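Local atomic coordinates of putative eukaryotic translation initiation factor eIF-4E (Leishmania major, PDB entry 5WB5), a protein that probably binds the methylated cap at the 5' end of messenger RNA, including the trypanosomatid cap 4, as a translation initiation factor. Residues Asn93-Asp104 and Ala208-His215; Leu134-Thr145 and Ile167-Leu178. One frame throughout, in Å; residues are numbered along the deposited sequence.

Interaction 1 (Asn93-Asp104 and Ala208-His215); sequences NKKGGKLWVNLD and ASMVFTKH
With chi1 of W100 at 55°, its CG sits between the backbone N and the carbonyl carbon, and the indole swings across the neighbouring strand to V211 and T213. Chi1 of T213, -55°, sets OG1 beside its own backbone N and near the plane of that indole, where NE1 of W100 donates a hydrogen bond to it, 3.2 Å long. The pair belongs to an antiparallel edge of the curved eIF4E sheet, where strand 210-214 forms one of the two edges within this chain. Backbone hydrogen bonds run in both directions between K98 and T213 and between W100 and V211. CB of V211 rests over the six-membered ring of W100, 3.9 Å from its centroid, a CH-pi contact, and R177 makes a cation-pi contact with the same indole. L99, M210 and F212 lie on the other face of the sheet and pack against helix 188-200; there CB of L99 meets the ring edge of F212 at CD1, 3.9 Å away. Beyond the strand the modelled chain ends in H215, whose imidazole lies flat over G97, CA standing 3.5 Å from the ring centroid. W181 meets this ring as well. The imidazole's rotation is fixed by a nearly straight in-plane hydrogen bond, 168° at the hydrogen, from ND1 of H215 to O of N93, 3.0 Å long.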
loop_
_atom_site.group_PDB
_atom_site.type_symbol
_atom_site.label_atom_id
_atom_site.label_comp_id
_atom_site.label_asym_id
_atom_site.label_seq_id
_atom_site.Cartn_x
_atom_site.Cartn_y
_atom_site.Cartn_z
ATOM N N ASN A 93 -0.709 -15.589 -3.365
ATOM C CA ASN A 93 -2.083 -15.136 -3.528
ATOM C C ASN A 93 -2.976 -16.160 -4.214
ATOM O O ASN A 93 -4.164 -15.884 -4.414
ATOM C CB ASN A 93 -2.111 -13.827 -4.326
ATOM C CG ASN A 93 -1.226 -12.760 -3.723
ATOM O OD1 ASN A 93 -1.188 -12.585 -2.505
ATOM N ND2 ASN A 93 -0.503 -12.041 -4.573
ATOM N N LYS A 94 -2.447 -17.329 -4.577
ATOM C CA LYS A 94 -3.239 -18.298 -5.328
ATOM C C LYS A 94 -4.429 -18.788 -4.509
ATOM O O LYS A 94 -5.571 -18.779 -4.985
ATOM C CB LYS A 94 -2.355 -19.469 -5.764
ATOM C CG LYS A 94 -1.796 -20.297 -4.617
ATOM C CD LYS A 94 -0.841 -21.374 -5.095
ATOM C CE LYS A 94 -0.279 -22.161 -3.922
ATOM N NZ LYS A 94 0.517 -23.340 -4.361
ATOM N N LYS A 95 -4.185 -19.211 -3.266
ATOM C CA LYS A 95 -5.257 -19.740 -2.431
ATOM C C LYS A 95 -6.074 -18.633 -1.782
ATOM O O LYS A 95 -7.260 -18.829 -1.497
ATOM C CB LYS A 95 -4.683 -20.653 -1.345
ATOM C CG LYS A 95 -4.062 -21.939 -1.863
ATOM C CD LYS A 95 -3.436 -22.746 -0.735
ATOM C CE LYS A 95 -2.804 -24.027 -1.254
ATOM N NZ LYS A 95 -2.132 -24.800 -0.173
ATOM N N GLY A 96 -5.466 -17.478 -1.543
ATOM C CA GLY A 96 -6.119 -16.409 -0.824
ATOM C C GLY A 96 -7.006 -15.566 -1.716
ATOM O O GLY A 96 -7.341 -15.919 -2.848
ATOM N N GLY A 97 -7.392 -14.417 -1.173
ATOM C CA GLY A 97 -8.216 -13.465 -1.887
ATOM C C GLY A 97 -7.916 -12.043 -1.465
ATOM O O GLY A 97 -6.821 -11.749 -0.972
ATOM N N LYS A 98 -8.885 -11.151 -1.653
ATOM C CA LYS A 98 -8.725 -9.754 -1.280
ATOM C C LYS A 98 -10.006 -9.225 -0.651
ATOM O O LYS A 98 -11.109 -9.496 -1.137
ATOM C CB LYS A 98 -8.342 -8.887 -2.489
ATOM C CG LYS A 98 -9.363 -8.857 -3.615
ATOM C CD LYS A 98 -8.886 -7.952 -4.745
ATOM C CE LYS A 98 -9.840 -7.964 -5.928
ATOM N NZ LYS A 98 -9.853 -9.285 -6.610
ATOM N N LEU A 99 -9.840 -8.477 0.438
ATOM C CA LEU A 99 -10.930 -7.752 1.083
ATOM C C LEU A 99 -10.814 -6.283 0.693
ATOM O O LEU A 99 -9.822 -5.632 1.029
ATOM C CB LEU A 99 -10.868 -7.910 2.603
ATOM C CG LEU A 99 -11.880 -7.123 3.446
ATOM C CD1 LEU A 99 -13.252 -7.787 3.429
ATOM C CD2 LEU A 99 -11.376 -6.972 4.866
ATOM N N TRP A 100 -11.817 -5.764 -0.010
ATOM C CA TRP A 100 -11.732 -4.426 -0.573
ATOM C C TRP A 100 -12.961 -3.604 -0.211
ATOM O O TRP A 100 -13.997 -4.125 0.210
ATOM C CB TRP A 100 -11.555 -4.469 -2.100
ATOM C CG TRP A 100 -12.606 -5.242 -2.840
ATOM C CD1 TRP A 100 -12.605 -6.581 -3.106
ATOM C CD2 TRP A 100 -13.802 -4.718 -3.431
ATOM N NE1 TRP A 100 -13.729 -6.924 -3.819
ATOM C CE2 TRP A 100 -14.479 -5.796 -4.033
ATOM C CE3 TRP A 100 -14.366 -3.440 -3.507
ATOM C CZ2 TRP A 100 -15.694 -5.638 -4.697
ATOM C CZ3 TRP A 100 -15.572 -3.286 -4.168
ATOM C CH2 TRP A 100 -16.222 -4.377 -4.754
ATOM N N VAL A 101 -12.802 -2.290 -0.369
ATOM C CA VAL A 101 -13.835 -1.306 -0.080
ATOM C C VAL A 101 -13.744 -0.185 -1.107
ATOM O O VAL A 101 -12.667 0.118 -1.631
ATOM C CB VAL A 101 -13.704 -0.728 1.348
ATOM C CG1 VAL A 101 -13.838 -1.827 2.390
ATOM C CG2 VAL A 101 -12.377 -0.001 1.514
ATOM N N ASN A 102 -14.888 0.444 -1.380
ATOM C CA ASN A 102 -14.985 1.556 -2.323
ATOM C C ASN A 102 -15.160 2.846 -1.528
ATOM O O ASN A 102 -16.240 3.113 -0.994
ATOM C CB ASN A 102 -16.143 1.358 -3.299
ATOM C CG ASN A 102 -15.974 0.131 -4.172
ATOM O OD1 ASN A 102 -14.874 -0.404 -4.303
ATOM N ND2 ASN A 102 -17.064 -0.318 -4.781
ATOM N N LEU A 103 -14.098 3.637 -1.446
ATOM C CA LEU A 103 -14.164 4.979 -0.898
ATOM C C LEU A 103 -14.565 5.956 -1.999
ATOM O O LEU A 103 -14.579 5.621 -3.186
ATOM C CB LEU A 103 -12.816 5.373 -0.299
ATOM C CG LEU A 103 -12.096 4.268 0.480
ATOM C CD1 LEU A 103 -10.680 4.697 0.828
ATOM C CD2 LEU A 103 -12.880 3.898 1.734
ATOM N N ASP A 104 -14.870 7.186 -1.602
ATOM C CA ASP A 104 -15.304 8.212 -2.536
ATOM C C ASP A 104 -14.304 9.362 -2.549
ATOM O O ASP A 104 -13.461 9.492 -1.657
ATOM C CB ASP A 104 -16.704 8.722 -2.176
ATOM C CG ASP A 104 -17.733 7.606 -2.128
ATOM O OD1 ASP A 104 -17.639 6.668 -2.950
ATOM O OD2 ASP A 104 -18.630 7.660 -1.260
ATOM N N ALA A 208 -18.272 2.856 1.637
ATOM C CA ALA A 208 -19.500 2.716 0.860
ATOM C C ALA A 208 -19.728 1.263 0.450
ATOM O O ALA A 208 -20.850 0.870 0.126
ATOM C CB ALA A 208 -19.451 3.605 -0.369
ATOM N N SER A 209 -18.658 0.473 0.463
ATOM C CA SER A 209 -18.736 -0.935 0.108
ATOM C C SER A 209 -17.650 -1.696 0.853
ATOM O O SER A 209 -16.578 -1.156 1.139
ATOM C CB SER A 209 -18.588 -1.140 -1.406
ATOM O OG SER A 209 -18.421 -2.510 -1.730
ATOM N N MET A 210 -17.947 -2.952 1.180
ATOM C CA MET A 210 -16.953 -3.861 1.744
ATOM C C MET A 210 -17.258 -5.261 1.239
ATOM O O MET A 210 -18.365 -5.767 1.440
ATOM C CB MET A 210 -16.959 -3.823 3.274
ATOM C CG MET A 210 -15.964 -4.788 3.911
ATOM S SD MET A 210 -15.604 -4.417 5.639
ATOM C CE MET A 210 -14.464 -3.048 5.466
ATOM N N VAL A 211 -16.278 -5.878 0.588
ATOM C CA VAL A 211 -16.485 -7.139 -0.113
ATOM C C VAL A 211 -15.209 -7.960 -0.021
ATOM O O VAL A 211 -14.118 -7.453 -0.294
ATOM C CB VAL A 211 -16.866 -6.904 -1.591
ATOM C CG1 VAL A 211 -17.037 -8.228 -2.329
ATOM C CG2 VAL A 211 -18.129 -6.057 -1.702
ATOM N N PHE A 212 -15.342 -9.227 0.355
ATOM C CA PHE A 212 -14.250 -10.182 0.237
ATOM C C PHE A 212 -14.435 -10.998 -1.035
ATOM O O PHE A 212 -15.561 -11.339 -1.406
ATOM C CB PHE A 212 -14.180 -11.118 1.443
ATOM C CG PHE A 212 -12.997 -12.045 1.410
ATOM C CD1 PHE A 212 -11.732 -11.584 1.743
ATOM C CD2 PHE A 212 -13.143 -13.369 1.033
ATOM C CE1 PHE A 212 -10.638 -12.427 1.708
ATOM C CE2 PHE A 212 -12.049 -14.220 0.998
ATOM C CZ PHE A 212 -10.796 -13.747 1.336
ATOM N N THR A 213 -13.324 -11.310 -1.699
ATOM C CA THR A 213 -13.366 -12.023 -2.969
ATOM C C THR A 213 -12.197 -12.992 -3.033
ATOM O O THR A 213 -11.039 -12.570 -2.972
ATOM C CB THR A 213 -13.312 -11.046 -4.148
ATOM O OG1 THR A 213 -14.360 -10.077 -4.016
ATOM C CG2 THR A 213 -13.471 -11.786 -5.465
ATOM N N LYS A 214 -12.502 -14.282 -3.151
ATOM C CA LYS A 214 -11.465 -15.276 -3.388
ATOM C C LYS A 214 -10.996 -15.196 -4.834
ATOM O O LYS A 214 -11.785 -14.946 -5.749
ATOM C CB LYS A 214 -11.986 -16.682 -3.079
ATOM C CG LYS A 214 -10.953 -17.783 -3.282
ATOM C CD LYS A 214 -11.516 -19.150 -2.921
ATOM C CE LYS A 214 -10.488 -20.248 -3.141
ATOM N NZ LYS A 214 -11.039 -21.600 -2.842
ATOM N N HIS A 215 -9.702 -15.405 -5.038
ATOM C CA HIS A 215 -9.124 -15.297 -6.368
ATOM C C HIS A 215 -9.397 -16.556 -7.183
ATOM O O HIS A 215 -9.995 -16.488 -8.257
ATOM C CB HIS A 215 -7.621 -15.041 -6.277
ATOM C CG HIS A 215 -7.268 -13.765 -5.577
ATOM N ND1 HIS A 215 -6.076 -13.586 -4.908
ATOM C CD2 HIS A 215 -7.948 -12.600 -5.452
ATOM C CE1 HIS A 215 -6.039 -12.369 -4.397
ATOM N NE2 HIS A 215 -7.162 -11.749 -4.713
#

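Interaction 2 (Leu134-Thr145 and Ile167-Leu178); sequences LDKAWENVLMAT and IVMSKRKYHNRL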
loop_
_atom_site.group_PDB
_atom_site.type_symbol
_atom_site.label_atom_id
_atom_site.label_comp_id
_atom_site.label_asym_id
_atom_site.label_seq_id
_atom_site.Cartn_x
_atom_site.Cartn_y
_atom_site.Cartn_z
ATOM N N LEU A 134 -8.915 10.581 2.359
ATOM C CA LEU A 134 -8.471 9.440 1.564
ATOM C C LEU A 134 -6.972 9.205 1.735
ATOM O O LEU A 134 -6.531 8.069 1.957
ATOM C CB LEU A 134 -8.818 9.668 0.093
ATOM C CG LEU A 134 -8.422 8.564 -0.887
ATOM C CD1 LEU A 134 -9.170 7.282 -0.583
ATOM C CD2 LEU A 134 -8.680 9.016 -2.310
ATOM N N ASP A 135 -6.169 10.265 1.618
ATOM C CA ASP A 135 -4.737 10.119 1.847
ATOM C C ASP A 135 -4.462 9.643 3.267
ATOM O O ASP A 135 -3.583 8.801 3.488
ATOM C CB ASP A 135 -4.021 11.444 1.581
ATOM C CG ASP A 135 -4.096 11.870 0.129
ATOM O OD1 ASP A 135 -3.957 11.004 -0.765
ATOM O OD2 ASP A 135 -4.290 13.081 -0.117
ATOM N N LYS A 136 -5.200 10.175 4.246
ATOM C CA LYS A 136 -4.982 9.780 5.634
ATOM C C LYS A 136 -5.274 8.299 5.838
ATOM O O LYS A 136 -4.527 7.603 6.535
ATOM C CB LYS A 136 -5.851 10.625 6.567
ATOM C CG LYS A 136 -5.433 12.088 6.666
ATOM C CD LYS A 136 -6.435 12.890 7.482
ATOM C CE LYS A 136 -6.063 14.362 7.539
ATOM N NZ LYS A 136 -7.146 15.184 8.153
ATOM N N ALA A 137 -6.355 7.797 5.234
ATOM C CA ALA A 137 -6.677 6.379 5.357
ATOM C C ALA A 137 -5.641 5.517 4.649
ATOM O O ALA A 137 -5.266 4.446 5.145
ATOM C CB ALA A 137 -8.073 6.112 4.797
ATOM N N TRP A 138 -5.170 5.968 3.487
ATOM C CA TRP A 138 -4.119 5.245 2.782
ATOM C C TRP A 138 -2.868 5.133 3.650
ATOM O O TRP A 138 -2.290 4.047 3.799
ATOM C CB TRP A 138 -3.833 5.962 1.459
ATOM C CG TRP A 138 -2.758 5.366 0.613
ATOM C CD1 TRP A 138 -1.732 6.035 0.017
ATOM C CD2 TRP A 138 -2.601 3.987 0.254
ATOM N NE1 TRP A 138 -0.944 5.162 -0.689
ATOM C CE2 TRP A 138 -1.455 3.897 -0.558
ATOM C CE3 TRP A 138 -3.315 2.821 0.541
ATOM C CZ2 TRP A 138 -1.005 2.691 -1.084
ATOM C CZ3 TRP A 138 -2.866 1.621 0.017
ATOM C CH2 TRP A 138 -1.722 1.567 -0.786
ATOM N N GLU A 139 -2.457 6.249 4.258
ATOM C CA GLU A 139 -1.289 6.243 5.134
ATOM C C GLU A 139 -1.511 5.348 6.350
ATOM O O GLU A 139 -0.607 4.611 6.760
ATOM C CB GLU A 139 -0.956 7.672 5.570
ATOM C CG GLU A 139 -0.502 8.586 4.436
ATOM C CD GLU A 139 -0.287 10.026 4.881
ATOM O OE1 GLU A 139 -0.614 10.349 6.042
ATOM O OE2 GLU A 139 0.211 10.836 4.069
ATOM N N ASN A 140 -2.705 5.402 6.945
ATOM C CA ASN A 140 -2.987 4.568 8.108
ATOM C C ASN A 140 -2.888 3.089 7.763
ATOM O O ASN A 140 -2.314 2.302 8.526
ATOM C CB ASN A 140 -4.370 4.897 8.666
ATOM C CG ASN A 140 -4.411 6.236 9.381
ATOM O OD1 ASN A 140 -3.380 6.773 9.788
ATOM N ND2 ASN A 140 -5.609 6.779 9.544
ATOM N N VAL A 141 -3.437 2.688 6.614
ATOM C CA VAL A 141 -3.392 1.278 6.237
ATOM C C VAL A 141 -1.965 0.858 5.907
ATOM O O VAL A 141 -1.547 -0.262 6.222
ATOM C CB VAL A 141 -4.350 1.005 5.064
ATOM C CG1 VAL A 141 -4.250 -0.448 4.614
ATOM C CG2 VAL A 141 -5.773 1.331 5.475
ATOM N N LEU A 142 -1.189 1.743 5.280
ATOM C CA LEU A 142 0.207 1.413 5.012
ATOM C C LEU A 142 0.985 1.233 6.311
ATOM O O LEU A 142 1.785 0.294 6.445
ATOM C CB LEU A 142 0.840 2.499 4.144
ATOM C CG LEU A 142 0.664 2.321 2.639
ATOM C CD1 LEU A 142 0.936 3.632 1.913
ATOM C CD2 LEU A 142 1.595 1.222 2.132
ATOM N N MET A 143 0.766 2.129 7.280
ATOM C CA MET A 143 1.454 2.025 8.562
ATOM C C MET A 143 1.041 0.762 9.301
ATOM O O MET A 143 1.869 0.119 9.953
ATOM C CB MET A 143 1.169 3.258 9.421
ATOM C CG MET A 143 1.848 4.530 8.940
ATOM S SD MET A 143 1.616 5.931 10.047
ATOM C CE MET A 143 -0.161 6.105 9.992
ATOM N N ALA A 144 -0.239 0.393 9.220
ATOM C CA ALA A 144 -0.687 -0.855 9.828
ATOM C C ALA A 144 -0.055 -2.057 9.139
ATOM O O ALA A 144 0.256 -3.064 9.788
ATOM C CB ALA A 144 -2.211 -0.945 9.773
ATOM N N THR A 145 0.142 -1.973 7.825
ATOM C CA THR A 145 0.787 -3.065 7.109
ATOM C C THR A 145 2.219 -3.250 7.594
ATOM O O THR A 145 2.601 -4.334 8.052
ATOM C CB THR A 145 0.755 -2.798 5.602
ATOM O OG1 THR A 145 -0.596 -2.561 5.186
ATOM C CG2 THR A 145 1.317 -3.989 4.826
ATOM N N ILE A 167 -1.356 -4.970 -0.151
ATOM C CA ILE A 167 -2.482 -4.051 -0.260
ATOM C C ILE A 167 -2.390 -3.321 -1.593
ATOM O O ILE A 167 -1.325 -3.220 -2.206
ATOM C CB ILE A 167 -2.542 -3.023 0.896
ATOM C CG1 ILE A 167 -1.254 -2.201 0.955
ATOM C CG2 ILE A 167 -2.794 -3.725 2.221
ATOM C CD1 ILE A 167 -1.318 -1.040 1.924
ATOM N N VAL A 168 -3.531 -2.799 -2.030
ATOM C CA VAL A 168 -3.650 -2.135 -3.324
ATOM C C VAL A 168 -4.617 -0.969 -3.178
ATOM O O VAL A 168 -5.741 -1.139 -2.699
ATOM C CB VAL A 168 -4.135 -3.096 -4.432
ATOM C CG1 VAL A 168 -4.213 -2.376 -5.778
ATOM C CG2 VAL A 168 -3.227 -4.315 -4.540
ATOM N N MET A 169 -4.175 0.212 -3.591
ATOM C CA MET A 169 -5.047 1.367 -3.757
ATOM C C MET A 169 -5.244 1.580 -5.251
ATOM O O MET A 169 -4.275 1.545 -6.015
ATOM C CB MET A 169 -4.447 2.615 -3.101
ATOM C CG MET A 169 -5.230 3.887 -3.367
ATOM S SD MET A 169 -6.941 3.763 -2.807
ATOM C CE MET A 169 -6.759 4.134 -1.070
ATOM N N SER A 170 -6.492 1.782 -5.666
ATOM C CA SER A 170 -6.838 1.879 -7.082
ATOM C C SER A 170 -7.698 3.117 -7.294
ATOM O O SER A 170 -8.851 3.160 -6.852
ATOM C CB SER A 170 -7.569 0.620 -7.549
ATOM O OG SER A 170 -7.675 0.580 -8.961
ATOM N N LYS A 171 -7.135 4.121 -7.959
ATOM C CA LYS A 171 -7.866 5.333 -8.293
ATOM C C LYS A 171 -8.761 5.050 -9.495
ATOM O O LYS A 171 -8.265 4.737 -10.582
ATOM C CB LYS A 171 -6.882 6.460 -8.599
ATOM C CG LYS A 171 -7.480 7.852 -8.606
ATOM C CD LYS A 171 -7.528 8.445 -7.217
ATOM C CE LYS A 171 -7.967 9.900 -7.252
ATOM N NZ LYS A 171 -6.938 10.775 -7.879
ATOM N N ARG A 172 -10.072 5.138 -9.299
ATOM C CA ARG A 172 -11.041 4.893 -10.358
ATOM C C ARG A 172 -11.772 6.188 -10.697
ATOM O O ARG A 172 -11.517 7.248 -10.116
ATOM C CB ARG A 172 -12.024 3.792 -9.949
ATOM N N LYS A 173 -12.694 6.091 -11.657
ATOM C CA LYS A 173 -13.415 7.270 -12.126
ATOM C C LYS A 173 -14.265 7.872 -11.014
ATOM O O LYS A 173 -14.140 9.058 -10.689
ATOM C CB LYS A 173 -14.287 6.897 -13.323
ATOM C CG LYS A 173 -13.509 6.328 -14.496
ATOM C CD LYS A 173 -14.427 5.694 -15.531
ATOM C CE LYS A 173 -15.135 4.454 -14.993
ATOM N NZ LYS A 173 -14.187 3.465 -14.402
ATOM N N TYR A 174 -15.151 7.067 -10.431
ATOM C CA TYR A 174 -16.043 7.525 -9.373
ATOM C C TYR A 174 -15.598 7.082 -7.987
ATOM O O TYR A 174 -15.713 7.854 -7.029
ATOM C CB TYR A 174 -17.465 7.020 -9.631
ATOM C CG TYR A 174 -18.028 7.428 -10.975
ATOM C CD1 TYR A 174 -18.504 8.717 -11.187
ATOM C CD2 TYR A 174 -18.089 6.525 -12.030
ATOM C CE1 TYR A 174 -19.021 9.096 -12.414
ATOM C CE2 TYR A 174 -18.604 6.894 -13.261
ATOM C CZ TYR A 174 -19.070 8.181 -13.447
ATOM O OH TYR A 174 -19.585 8.558 -14.667
ATOM N N HIS A 175 -15.089 5.862 -7.858
ATOM C CA HIS A 175 -14.707 5.300 -6.573
ATOM C C HIS A 175 -13.188 5.265 -6.441
ATOM O O HIS A 175 -12.441 5.624 -7.354
ATOM C CB HIS A 175 -15.293 3.897 -6.406
ATOM C CG HIS A 175 -16.780 3.840 -6.559
ATOM N ND1 HIS A 175 -17.400 3.763 -7.787
ATOM C CD2 HIS A 175 -17.772 3.850 -5.637
ATOM C CE1 HIS A 175 -18.709 3.726 -7.616
ATOM N NE2 HIS A 175 -18.961 3.779 -6.320
ATOM N N ASN A 176 -12.741 4.829 -5.267
ATOM C CA ASN A 176 -11.330 4.574 -4.997
ATOM C C ASN A 176 -11.278 3.268 -4.220
ATOM O O ASN A 176 -11.765 3.201 -3.089
ATOM C CB ASN A 176 -10.693 5.720 -4.211
ATOM C CG ASN A 176 -10.615 7.009 -5.016
ATOM O OD1 ASN A 176 -10.279 6.994 -6.201
ATOM N ND2 ASN A 176 -10.936 8.130 -4.377
ATOM N N ARG A 177 -10.728 2.225 -4.831
ATOM C CA ARG A 177 -10.796 0.889 -4.255
ATOM C C ARG A 177 -9.566 0.623 -3.400
ATOM O O ARG A 177 -8.441 0.590 -3.911
ATOM C CB ARG A 177 -10.922 -0.175 -5.345
ATOM C CG ARG A 177 -12.247 -0.140 -6.077
ATOM C CD ARG A 177 -12.605 -1.501 -6.643
ATOM N NE ARG A 177 -13.925 -1.504 -7.268
ATOM C CZ ARG A 177 -14.490 -2.576 -7.815
ATOM N NH1 ARG A 177 -13.851 -3.739 -7.815
ATOM N NH2 ARG A 177 -15.694 -2.486 -8.362
ATOM N N LEU A 178 -9.783 0.447 -2.103
ATOM C CA LEU A 178 -8.757 -0.075 -1.214
ATOM C C LEU A 178 -8.931 -1.583 -1.117
ATOM O O LEU A 178 -10.056 -2.079 -1.085
ATOM C CB LEU A 178 -8.866 0.560 0.172
ATOM C CG LEU A 178 -7.913 0.021 1.234
ATOM C CD1 LEU A 178 -6.475 0.308 0.877
ATOM C CD2 LEU A 178 -8.252 0.621 2.580
#
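Helix 134-145 lies over a beta hairpin and runs almost antiparallel to its first strand, 167-171, at 167° and an axis separation of 10.2 Å. It is nearly parallel to the returning strand 175-178, at 8°. S170 and R177 form a pair with two backbone hydrogen bonds, part of the bonding that joins the two strands. This is a worked case of the alpha-on-beta layering of the eIF4E fold, in which helices cover one side of a curved antiparallel sheet. W138 is the central wedge. With CG anti to the backbone N (chi1 179°), its indole reaches down to the hairpin, where CB of M169 lies over one face, 3.6 Å from the centroid of the six-membered ring. CD1 of L142 covers the opposite face, so the indole is clamped between its own helix and the sheet. At the ring edge, CZ3 of W138 meets CD1 of L178 at 3.9 Å. I167 brings its CD1 obliquely to CZ3 of W138, and that same methyl touches CG1 of V141 and CD2 of L142, the last at 3.7 Å. Toward the start of the helix, CE of M169 reaches CD1 of L134 at 4.0 Å. T145 turns its hydroxyl back into the helix: OG1 donates to O of V141 at 2.7 Å, and the backbone N of T145 reaches that oxygen from the opposite face of its plane. The buried hydroxyl is therefore satisfied within the helix. No hydrogen bond joins helix to hairpin, which implies that this interface rests chiefly on the packing of buried apolar side chains.

In the fold
Of the elements in these contacts, segment 93-104 comes first along the chain, after strands 22-32, 47-54 and 75-81; then follow helix 133-147, the hairpin of strands 164-171 and 175-182, helix 188-200 and finally strand 210-214. Interaction 1 closes the longer loop, with 103 residues between its segments, by bringing the C-terminal strand back to 93-104. Interaction 2 closes a shorter one of 21 residues and is nested inside it; the two do not cross. Their centres lie about 13 Å apart, and they meet where strand 97-104 pairs with strand 175-182, with N of V101 2.8 Å from O of L178. One contact thus completes an edge of the sheet, while the other packs a helix against inner strands of the same sheet.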